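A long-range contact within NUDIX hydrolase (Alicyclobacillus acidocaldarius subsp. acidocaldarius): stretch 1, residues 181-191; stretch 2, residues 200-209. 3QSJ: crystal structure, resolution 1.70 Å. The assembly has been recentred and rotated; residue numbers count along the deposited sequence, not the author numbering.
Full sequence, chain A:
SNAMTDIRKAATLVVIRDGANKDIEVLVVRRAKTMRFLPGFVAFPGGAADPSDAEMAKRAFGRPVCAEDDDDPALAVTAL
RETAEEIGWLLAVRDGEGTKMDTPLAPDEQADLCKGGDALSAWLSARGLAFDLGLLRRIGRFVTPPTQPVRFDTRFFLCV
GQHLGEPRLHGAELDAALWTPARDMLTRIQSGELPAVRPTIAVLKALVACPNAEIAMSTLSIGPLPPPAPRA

Stretch 1 (181-191) PARDMLTRIQS
Stretch 2 200-209: TIAVLKALVA

Two leucines interlock reciprocally across this contact, each a knob in the other helix's hole, and no hydrogen bond joins the stretches. Leu186 sits among Ile201, Leu204, Lys205 and Val208; Leu204 sits among Ala182, Met185, Leu186 and Ile189.

The backbone sets this up. Pro181 (phi/psi -59/137) occupies the N-cap position of the first helix, which begins at Ala182; residues 200-209 form the second, already under way at Thr200. In both, phi is mostly -55° to -70° and psi mostly -33° to -54°, with Ile189 at -76/-51 and Ala209 at -74/-17; i to i+4 bonds such as Leu186 N to Ala182 O (3.0 Å) and Val208 N to Leu204 O (2.9 Å) hold them. Their N-to-C directions differ by 139° (signed crossing angle -139°), and the axes approach to 8.9 Å. Register follows from the nearest CA pairs: Ala182 CA to Leu204 CA, 5.4 Å, and Arg183 CA to Val208 CA, 5.8 Å. The small Ala182 side chain accompanies this close approach, its CB lying 3.8 Å from Leu207 CB and 4.0 Å from Val208 CG2.

Leu186 (chi1 t, chi2 p) puts CD1 3.8 Å from Ile201 CG2 and CD2 3.7 Å from Lys205 CG, so the aliphatic part of the lysine lines the hole. Leu204 (m, t) sets CD1 3.5 Å from Ile189 CD1 and 4.0 Å from Met185 CG. The CA-to-CB bond of Met185, a selenomethionine (t, p, p), points toward the partner, but its end leads away. Ile189 and Ile201, both m, t, meet at 3.7 Å between Ile189 CG2 and Ile201 CD1. These apolar pairings are dispersion contacts that shield hydrocarbon from water; 539 Å² is buried in total.

The CA-to-CB bond of Arg183 (t, t, m, chi4 -94°) points sideways, yet the end of the side chain comes nearer: Val208 CG1 lies over one guanidinium face, 3.6 Å from Arg183 NH2. Val208 is t.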

# COMPACT_ATOMS: atom_id res chain seq x y z
N PRO A 181 4.04 10.01 12.07
CA PRO A 181 5.15 9.24 12.66
C PRO A 181 4.55 7.88 13.09
O PRO A 181 3.41 7.85 13.59
CB PRO A 181 5.54 10.06 13.89
CG PRO A 181 5.00 11.38 13.67
CD PRO A 181 3.78 11.25 12.84
N ALA A 182 5.25 6.77 12.83
CA ALA A 182 4.74 5.41 13.17
C ALA A 182 4.53 5.24 14.69
O ALA A 182 3.56 4.61 15.10
CB ALA A 182 5.71 4.35 12.62
N ARG A 183 5.40 5.86 15.52
CA ARG A 183 5.28 5.84 17.00
C ARG A 183 3.93 6.44 17.49
O ARG A 183 3.27 5.84 18.38
CB ARG A 183 6.47 6.62 17.60
CG ARG A 183 6.78 6.27 19.05
CD ARG A 183 8.00 7.04 19.54
NE ARG A 183 9.21 6.72 18.77
CZ ARG A 183 10.10 5.79 19.12
NH1 ARG A 183 11.17 5.58 18.36
NH2 ARG A 183 9.93 5.08 20.23
N ASP A 184 3.55 7.62 16.95
CA ASP A 184 2.31 8.37 17.25
C ASP A 184 1.11 7.46 17.03
O ASP A 184 0.28 7.29 17.92
CB ASP A 184 2.15 9.59 16.30
CG ASP A 184 2.74 10.94 16.70
OD1 ASP A 184 3.70 10.95 17.51
OD2 ASP A 184 2.28 11.98 16.14
N MSE A 185 1.02 6.87 15.83
CA MSE A 185 -0.08 6.02 15.42
C MSE A 185 -0.16 4.75 16.26
O MSE A 185 -1.24 4.38 16.73
CB MSE A 185 0.06 5.66 13.94
CG MSE A 185 -1.17 5.01 13.40
SE MSE A 185 -2.79 5.98 13.86
CE MSE A 185 -2.63 7.42 12.78
N LEU A 186 0.98 4.15 16.51
CA LEU A 186 1.06 2.95 17.35
C LEU A 186 0.47 3.19 18.74
O LEU A 186 -0.35 2.39 19.20
CB LEU A 186 2.53 2.45 17.48
CG LEU A 186 2.72 1.13 18.26
CD1 LEU A 186 1.83 -0.01 17.69
CD2 LEU A 186 4.15 0.71 18.30
N THR A 187 0.86 4.30 19.40
CA THR A 187 0.41 4.66 20.74
C THR A 187 -1.10 4.84 20.73
O THR A 187 -1.79 4.31 21.62
CB THR A 187 1.22 5.86 21.24
OG1 THR A 187 2.59 5.45 21.32
CG2 THR A 187 0.74 6.39 22.58
N ARG A 188 -1.63 5.46 19.65
CA ARG A 188 -3.06 5.70 19.51
C ARG A 188 -3.85 4.42 19.37
O ARG A 188 -4.96 4.35 19.88
CB ARG A 188 -3.36 6.66 18.38
CG ARG A 188 -2.83 8.05 18.71
CD ARG A 188 -3.44 9.09 17.81
NE ARG A 188 -4.85 9.28 18.13
CZ ARG A 188 -5.71 9.88 17.33
NH1 ARG A 188 -5.32 10.34 16.15
NH2 ARG A 188 -6.98 10.02 17.70
N ILE A 189 -3.27 3.39 18.73
CA ILE A 189 -3.92 2.08 18.61
C ILE A 189 -3.82 1.34 19.93
O ILE A 189 -4.82 0.83 20.40
CB ILE A 189 -3.29 1.29 17.46
CG1 ILE A 189 -3.53 2.02 16.14
CG2 ILE A 189 -3.84 -0.14 17.39
CD1 ILE A 189 -2.59 1.55 14.98
N GLN A 190 -2.60 1.23 20.50
CA GLN A 190 -2.36 0.52 21.77
C GLN A 190 -3.24 1.06 22.90
O GLN A 190 -3.65 0.28 23.77
CB GLN A 190 -0.87 0.61 22.15
CG GLN A 190 0.07 -0.04 21.12
CD GLN A 190 1.52 0.06 21.51
OE1 GLN A 190 2.29 -0.88 21.36
NE2 GLN A 190 1.94 1.21 22.02
N SER A 191 -3.54 2.36 22.87
CA SER A 191 -4.36 3.04 23.87
C SER A 191 -5.86 2.79 23.69
O SER A 191 -6.63 3.03 24.61
CB SER A 191 -4.06 4.54 23.89
OG SER A 191 -2.70 4.78 24.22
N THR A 200 -1.36 -4.51 10.83
CA THR A 200 -1.10 -3.06 10.86
C THR A 200 -0.24 -2.68 12.05
O THR A 200 0.75 -1.96 11.89
CB THR A 200 -2.44 -2.27 10.84
OG1 THR A 200 -3.09 -2.56 9.63
CG2 THR A 200 -2.23 -0.75 10.94
N ILE A 201 -0.59 -3.19 13.24
CA ILE A 201 0.14 -2.92 14.47
C ILE A 201 1.59 -3.46 14.31
O ILE A 201 2.55 -2.78 14.65
CB ILE A 201 -0.60 -3.54 15.68
CG1 ILE A 201 -2.02 -2.94 15.79
CG2 ILE A 201 0.20 -3.37 16.97
CD1 ILE A 201 -2.98 -3.66 16.90
N ALA A 202 1.72 -4.69 13.80
CA ALA A 202 3.02 -5.35 13.69
C ALA A 202 3.92 -4.56 12.70
O ALA A 202 5.11 -4.40 12.98
CB ALA A 202 2.83 -6.81 13.29
N VAL A 203 3.35 -3.94 11.65
CA VAL A 203 4.17 -3.10 10.76
C VAL A 203 4.62 -1.85 11.49
O VAL A 203 5.79 -1.48 11.41
CB VAL A 203 3.42 -2.70 9.45
CG1 VAL A 203 4.20 -1.62 8.64
CG2 VAL A 203 3.15 -3.94 8.58
N LEU A 204 3.70 -1.18 12.22
CA LEU A 204 4.07 0.03 12.97
C LEU A 204 5.16 -0.22 14.00
O LEU A 204 6.11 0.56 14.08
CB LEU A 204 2.85 0.67 13.61
CG LEU A 204 1.76 1.10 12.63
CD1 LEU A 204 0.48 1.34 13.41
CD2 LEU A 204 2.19 2.37 11.80
N LYS A 205 5.08 -1.34 14.73
CA LYS A 205 6.12 -1.69 15.71
C LYS A 205 7.47 -1.91 14.99
O LYS A 205 8.51 -1.49 15.52
CB LYS A 205 5.77 -2.97 16.49
CG LYS A 205 4.61 -2.86 17.43
CD LYS A 205 4.37 -4.22 18.11
CE LYS A 205 3.21 -4.19 19.07
NZ LYS A 205 2.61 -5.54 19.26
N ALA A 206 7.44 -2.55 13.78
CA ALA A 206 8.68 -2.82 13.00
C ALA A 206 9.29 -1.50 12.59
O ALA A 206 10.49 -1.33 12.71
CB ALA A 206 8.37 -3.67 11.76
N LEU A 207 8.47 -0.57 12.11
CA LEU A 207 8.94 0.78 11.72
C LEU A 207 9.51 1.57 12.93
O LEU A 207 10.55 2.23 12.80
CB LEU A 207 7.76 1.55 11.12
CG LEU A 207 7.29 1.07 9.74
CD1 LEU A 207 6.11 1.94 9.26
CD2 LEU A 207 8.44 1.07 8.72
N VAL A 208 8.88 1.45 14.10
CA VAL A 208 9.39 2.16 15.30
C VAL A 208 10.78 1.65 15.71
O VAL A 208 11.62 2.46 16.15
CB VAL A 208 8.34 2.09 16.45
CG1 VAL A 208 8.91 2.57 17.81
CG2 VAL A 208 7.09 2.89 16.08
N ALA A 209 11.03 0.33 15.56
CA ALA A 209 12.32 -0.29 15.92
C ALA A 209 13.41 0.05 14.92
O ALA A 209 14.58 -0.15 15.20
CB ALA A 209 12.16 -1.80 16.00